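Local coordinates for putative iron-uptake ABC transport system,periplasmic iron-binding protein (Campylobacter jejuni, PDB 3E13), which binds ferric iron and probably delivers it in the periplasm to an ABC transporter for uptake, at residues A67-K79 against I235-Q247. Residues are numbered along the deposited sequence; the frame is centred on the assembly and turned at random.
Sequences AKNLGLLSPVSSK and ISGIAMTKSSKNQ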
loop_
_atom_site.group_PDB
_atom_site.type_symbol
_atom_site.label_atom_id
_atom_site.label_comp_id
_atom_site.label_asym_id
_atom_site.label_seq_id
_atom_site.Cartn_x
_atom_site.Cartn_y
_atom_site.Cartn_z
ATOM N N ALA A 67 -9.440 -9.935 -5.978
ATOM C CA ALA A 67 -9.676 -11.253 -5.434
ATOM C C ALA A 67 -11.155 -11.499 -5.139
ATOM O O ALA A 67 -11.720 -12.542 -5.462
ATOM C CB ALA A 67 -8.763 -11.494 -4.226
ATOM N N LYS A 68 -11.819 -10.511 -4.559
ATOM C CA LYS A 68 -13.219 -10.582 -4.321
ATOM C C LYS A 68 -13.993 -10.827 -5.614
ATOM O O LYS A 68 -14.844 -11.723 -5.680
ATOM C CB LYS A 68 -13.721 -9.273 -3.686
ATOM C CG LYS A 68 -15.213 -9.293 -3.427
ATOM C CD LYS A 68 -15.689 -7.911 -2.939
ATOM C CE LYS A 68 -17.165 -7.946 -2.678
ATOM N NZ LYS A 68 -17.763 -6.609 -2.425
ATOM N N ASN A 69 -13.652 -10.052 -6.630
ATOM C CA ASN A 69 -14.410 -10.076 -7.864
ATOM C C ASN A 69 -14.070 -11.280 -8.720
ATOM O O ASN A 69 -14.842 -11.588 -9.608
ATOM C CB ASN A 69 -14.238 -8.789 -8.649
ATOM C CG ASN A 69 -14.831 -7.589 -7.913
ATOM O OD1 ASN A 69 -15.696 -7.739 -7.042
ATOM N ND2 ASN A 69 -14.306 -6.401 -8.225
ATOM N N LEU A 70 -12.948 -11.943 -8.441
ATOM C CA LEU A 70 -12.626 -13.258 -9.047
ATOM C C LEU A 70 -13.311 -14.441 -8.302
ATOM O O LEU A 70 -13.081 -15.633 -8.614
ATOM C CB LEU A 70 -11.115 -13.434 -9.094
ATOM C CG LEU A 70 -10.432 -12.620 -10.180
ATOM C CD1 LEU A 70 -8.947 -12.571 -10.005
ATOM C CD2 LEU A 70 -10.778 -13.237 -11.579
ATOM N N GLY A 71 -14.081 -14.139 -7.270
ATOM C CA GLY A 71 -14.847 -15.137 -6.537
ATOM C C GLY A 71 -14.023 -15.937 -5.531
ATOM O O GLY A 71 -14.364 -17.071 -5.167
ATOM N N LEU A 72 -12.913 -15.352 -5.049
ATOM C CA LEU A 72 -11.915 -16.103 -4.306
ATOM C C LEU A 72 -12.062 -15.945 -2.791
ATOM O O LEU A 72 -11.340 -16.591 -2.092
ATOM C CB LEU A 72 -10.516 -15.615 -4.709
ATOM C CG LEU A 72 -10.166 -15.797 -6.187
ATOM C CD1 LEU A 72 -8.856 -15.174 -6.479
ATOM C CD2 LEU A 72 -10.173 -17.232 -6.582
ATOM N N LEU A 73 -12.911 -15.020 -2.319
ATOM C CA LEU A 73 -12.935 -14.702 -0.890
ATOM C C LEU A 73 -14.279 -15.078 -0.266
ATOM O O LEU A 73 -15.238 -15.387 -0.957
ATOM C CB LEU A 73 -12.664 -13.213 -0.678
ATOM C CG LEU A 73 -11.436 -12.588 -1.382
ATOM C CD1 LEU A 73 -11.316 -11.108 -1.117
ATOM C CD2 LEU A 73 -10.190 -13.254 -0.978
ATOM N N SER A 74 -14.324 -15.077 1.067
ATOM C CA SER A 74 -15.513 -15.496 1.780
ATOM C C SER A 74 -15.812 -14.457 2.855
ATOM O O SER A 74 -14.877 -13.943 3.468
ATOM C CB SER A 74 -15.186 -16.795 2.469
ATOM O OG SER A 74 -16.291 -17.623 2.480
ATOM N N PRO A 75 -17.079 -14.161 3.086
ATOM C CA PRO A 75 -17.410 -13.117 4.074
ATOM C C PRO A 75 -17.170 -13.562 5.493
ATOM O O PRO A 75 -17.388 -14.720 5.850
ATOM C CB PRO A 75 -18.882 -12.836 3.816
ATOM C CG PRO A 75 -19.426 -14.094 3.196
ATOM C CD PRO A 75 -18.288 -14.720 2.461
ATOM N N VAL A 76 -16.758 -12.582 6.324
ATOM C CA VAL A 76 -16.538 -12.755 7.743
ATOM C C VAL A 76 -17.341 -11.719 8.470
ATOM O O VAL A 76 -17.206 -10.547 8.198
ATOM C CB VAL A 76 -15.035 -12.662 8.113
ATOM C CG1 VAL A 76 -14.778 -12.672 9.617
ATOM C CG2 VAL A 76 -14.263 -13.801 7.454
ATOM N N SER A 77 -18.214 -12.177 9.375
ATOM C CA SER A 77 -19.034 -11.280 10.211
ATOM C C SER A 77 -18.477 -11.327 11.627
ATOM O O SER A 77 -18.750 -12.271 12.380
ATOM C CB SER A 77 -20.519 -11.660 10.218
ATOM O OG SER A 77 -21.278 -10.713 10.962
ATOM N N SER A 78 -17.697 -10.289 11.992
ATOM C CA SER A 78 -16.969 -10.249 13.254
ATOM C C SER A 78 -17.343 -8.955 13.962
ATOM O O SER A 78 -17.129 -7.828 13.429
ATOM C CB SER A 78 -15.479 -10.207 12.958
ATOM O OG SER A 78 -14.755 -9.785 14.103
ATOM N N LYS A 79 -17.869 -9.068 15.168
ATOM C CA LYS A 79 -18.128 -7.856 15.942
ATOM C C LYS A 79 -16.850 -7.081 16.246
ATOM O O LYS A 79 -16.869 -5.824 16.347
ATOM C CB LYS A 79 -18.844 -8.145 17.249
ATOM C CG LYS A 79 -20.299 -8.554 17.138
ATOM C CD LYS A 79 -20.921 -8.760 18.482
ATOM C CE LYS A 79 -22.429 -8.924 18.410
ATOM N NZ LYS A 79 -23.000 -9.101 19.824
ATOM N N ILE A 235 -4.681 1.089 1.565
ATOM C CA ILE A 235 -4.631 0.219 2.732
ATOM C C ILE A 235 -3.816 -1.018 2.481
ATOM O O ILE A 235 -3.706 -1.450 1.355
ATOM C CB ILE A 235 -6.076 -0.186 3.184
ATOM C CG1 ILE A 235 -6.842 -0.960 2.057
ATOM C CG2 ILE A 235 -6.797 1.082 3.683
ATOM C CD1 ILE A 235 -8.038 -1.772 2.532
ATOM N N SER A 236 -3.298 -1.603 3.554
ATOM C CA SER A 236 -2.941 -2.990 3.565
ATOM C C SER A 236 -4.194 -3.640 4.198
ATOM O O SER A 236 -4.877 -3.057 5.067
ATOM C CB SER A 236 -1.695 -3.263 4.377
ATOM O OG SER A 236 -1.503 -4.627 4.650
ATOM N N GLY A 237 -4.526 -4.834 3.757
ATOM C CA GLY A 237 -5.716 -5.466 4.259
ATOM C C GLY A 237 -5.730 -6.951 4.127
ATOM O O GLY A 237 -4.763 -7.559 3.686
ATOM N N ILE A 238 -6.852 -7.538 4.529
ATOM C CA ILE A 238 -6.868 -8.977 4.794
ATOM C C ILE A 238 -8.255 -9.540 4.525
ATOM O O ILE A 238 -9.265 -8.858 4.649
ATOM C CB ILE A 238 -6.420 -9.289 6.270
ATOM C CG1 ILE A 238 -6.171 -10.785 6.523
ATOM C CG2 ILE A 238 -7.424 -8.742 7.267
ATOM C CD1 ILE A 238 -5.368 -11.091 7.746
ATOM N N ALA A 239 -8.269 -10.782 4.070
ATOM C CA ALA A 239 -9.477 -11.511 3.711
ATOM C C ALA A 239 -9.309 -13.009 3.997
ATOM O O ALA A 239 -8.179 -13.531 3.921
ATOM C CB ALA A 239 -9.746 -11.391 2.212
ATOM N N MET A 240 -10.421 -13.665 4.332
ATOM C CA MET A 240 -10.522 -15.118 4.333
ATOM C C MET A 240 -10.824 -15.614 2.938
ATOM O O MET A 240 -11.662 -15.081 2.272
ATOM C CB MET A 240 -11.612 -15.553 5.300
ATOM C CG MET A 240 -11.581 -17.097 5.550
ATOM S SD MET A 240 -12.791 -17.639 6.737
ATOM C CE MET A 240 -14.155 -17.427 5.922
ATOM N N THR A 241 -10.128 -16.643 2.517
ATOM C CA THR A 241 -10.389 -17.245 1.210
ATOM C C THR A 241 -11.583 -18.188 1.250
ATOM O O THR A 241 -11.852 -18.834 2.275
ATOM C CB THR A 241 -9.178 -17.983 0.694
ATOM O OG1 THR A 241 -8.713 -18.917 1.681
ATOM C CG2 THR A 241 -8.032 -17.044 0.475
ATOM N N LYS A 242 -12.276 -18.278 0.120
ATOM C CA LYS A 242 -13.395 -19.201 -0.025
ATOM C C LYS A 242 -12.900 -20.660 0.169
ATOM O O LYS A 242 -13.667 -21.525 0.594
ATOM C CB LYS A 242 -14.007 -19.023 -1.432
ATOM C CG LYS A 242 -15.208 -19.849 -1.734
ATOM C CD LYS A 242 -15.843 -19.382 -3.033
ATOM C CE LYS A 242 -16.554 -18.047 -2.969
ATOM N NZ LYS A 242 -16.987 -17.717 -4.411
ATOM N N SER A 243 -11.617 -20.892 -0.074
ATOM C CA SER A 243 -11.001 -22.213 0.034
ATOM C C SER A 243 -10.664 -22.609 1.459
ATOM O O SER A 243 -10.343 -23.765 1.732
ATOM C CB SER A 243 -9.699 -22.259 -0.769
ATOM O OG SER A 243 -8.718 -21.342 -0.289
ATOM N N SER A 244 -10.693 -21.630 2.369
ATOM C CA SER A 244 -10.317 -21.862 3.762
ATOM C C SER A 244 -11.009 -23.040 4.428
ATOM O O SER A 244 -12.270 -23.082 4.485
ATOM C CB SER A 244 -10.634 -20.616 4.625
ATOM O OG SER A 244 -10.182 -20.909 5.917
ATOM N N LYS A 245 -10.176 -23.977 4.930
ATOM C CA LYS A 245 -10.680 -25.093 5.725
ATOM C C LYS A 245 -10.375 -24.908 7.211
ATOM O O LYS A 245 -10.864 -25.708 8.029
ATOM C CB LYS A 245 -10.103 -26.445 5.231
ATOM C CG LYS A 245 -10.451 -26.797 3.759
ATOM C CD LYS A 245 -11.936 -26.917 3.504
ATOM C CE LYS A 245 -12.325 -28.195 2.657
ATOM N NZ LYS A 245 -13.442 -29.026 3.284
ATOM N N ASN A 246 -9.590 -23.882 7.549
ATOM C CA ASN A 246 -9.271 -23.543 8.939
ATOM C C ASN A 246 -9.930 -22.197 9.252
ATOM O O ASN A 246 -9.246 -21.260 9.600
ATOM C CB ASN A 246 -7.762 -23.474 9.113
ATOM C CG ASN A 246 -7.050 -24.778 8.694
ATOM O OD1 ASN A 246 -7.353 -25.850 9.232
ATOM N ND2 ASN A 246 -6.115 -24.679 7.773
ATOM N N GLN A 247 -11.250 -22.106 9.089
ATOM C CA GLN A 247 -11.955 -20.841 9.148
ATOM C C GLN A 247 -11.932 -20.192 10.519
ATOM O O GLN A 247 -11.866 -18.953 10.609
ATOM C CB GLN A 247 -13.386 -20.966 8.617
ATOM C CG GLN A 247 -13.363 -21.385 7.155
ATOM C CD GLN A 247 -14.652 -21.140 6.448
ATOM O OE1 GLN A 247 -15.647 -20.738 7.063
ATOM N NE2 GLN A 247 -14.668 -21.430 5.164
HETATM O O HOH W 1 -10.514 -19.300 -2.620
HETATM O O HOH W 2 -12.898 -12.223 4.220
#
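Gly-71, whose positive phi closes a Schellman motif at the end of helix 61-69, offers its carbonyl to the ammonium group of Lys-242, with NZ 2.8 Å from Gly-71 O and above the carbonyl plane. The lysine reaches it by leaving with CG anti to the backbone N (chi1 -177°) and then bending at chi3, which also lays CE 3.6 Å from Leu-73 O. Next along the chain, Leu-72 O receives an almost straight bond from Lys-242 N (2.9 Å, 174° at the hydrogen) and a second from a water that is weakly bonded to Ser-243 N. Leu-73 pairs with Thr-241 through the backbone, antiparallel and non-hydrogen-bonded, with the side chains diverging; the two leucine methyls straddle Ala-239 CB, CD1 at 3.7 Å. This brief pairing adds the short, weakly bonded strand 73-74 to the end of strand 233-241, in the mixed sheet of a periplasmic binding protein fold; farther back on strand 233-241, Ser-236 OG bonds Arg-10, the neighbour in sequence of the iron ligand His-11. Ser-74 N donates to Met-240 O at 2.9 Å, but the return link is indirect: a water donates a hydrogen bond to Ser-74 O and accepts one from Met-240 N. The Met-240 CE methyl lies 3.7 Å from Ser-74 CB. Beyond Pro-75, Val-76 crosses the methionine side chain at about a right angle, its CG2 lying 3.8 Å from Met-240 CB, while Lys-251 and Met-254 of helix 247-257 also pack on the valine.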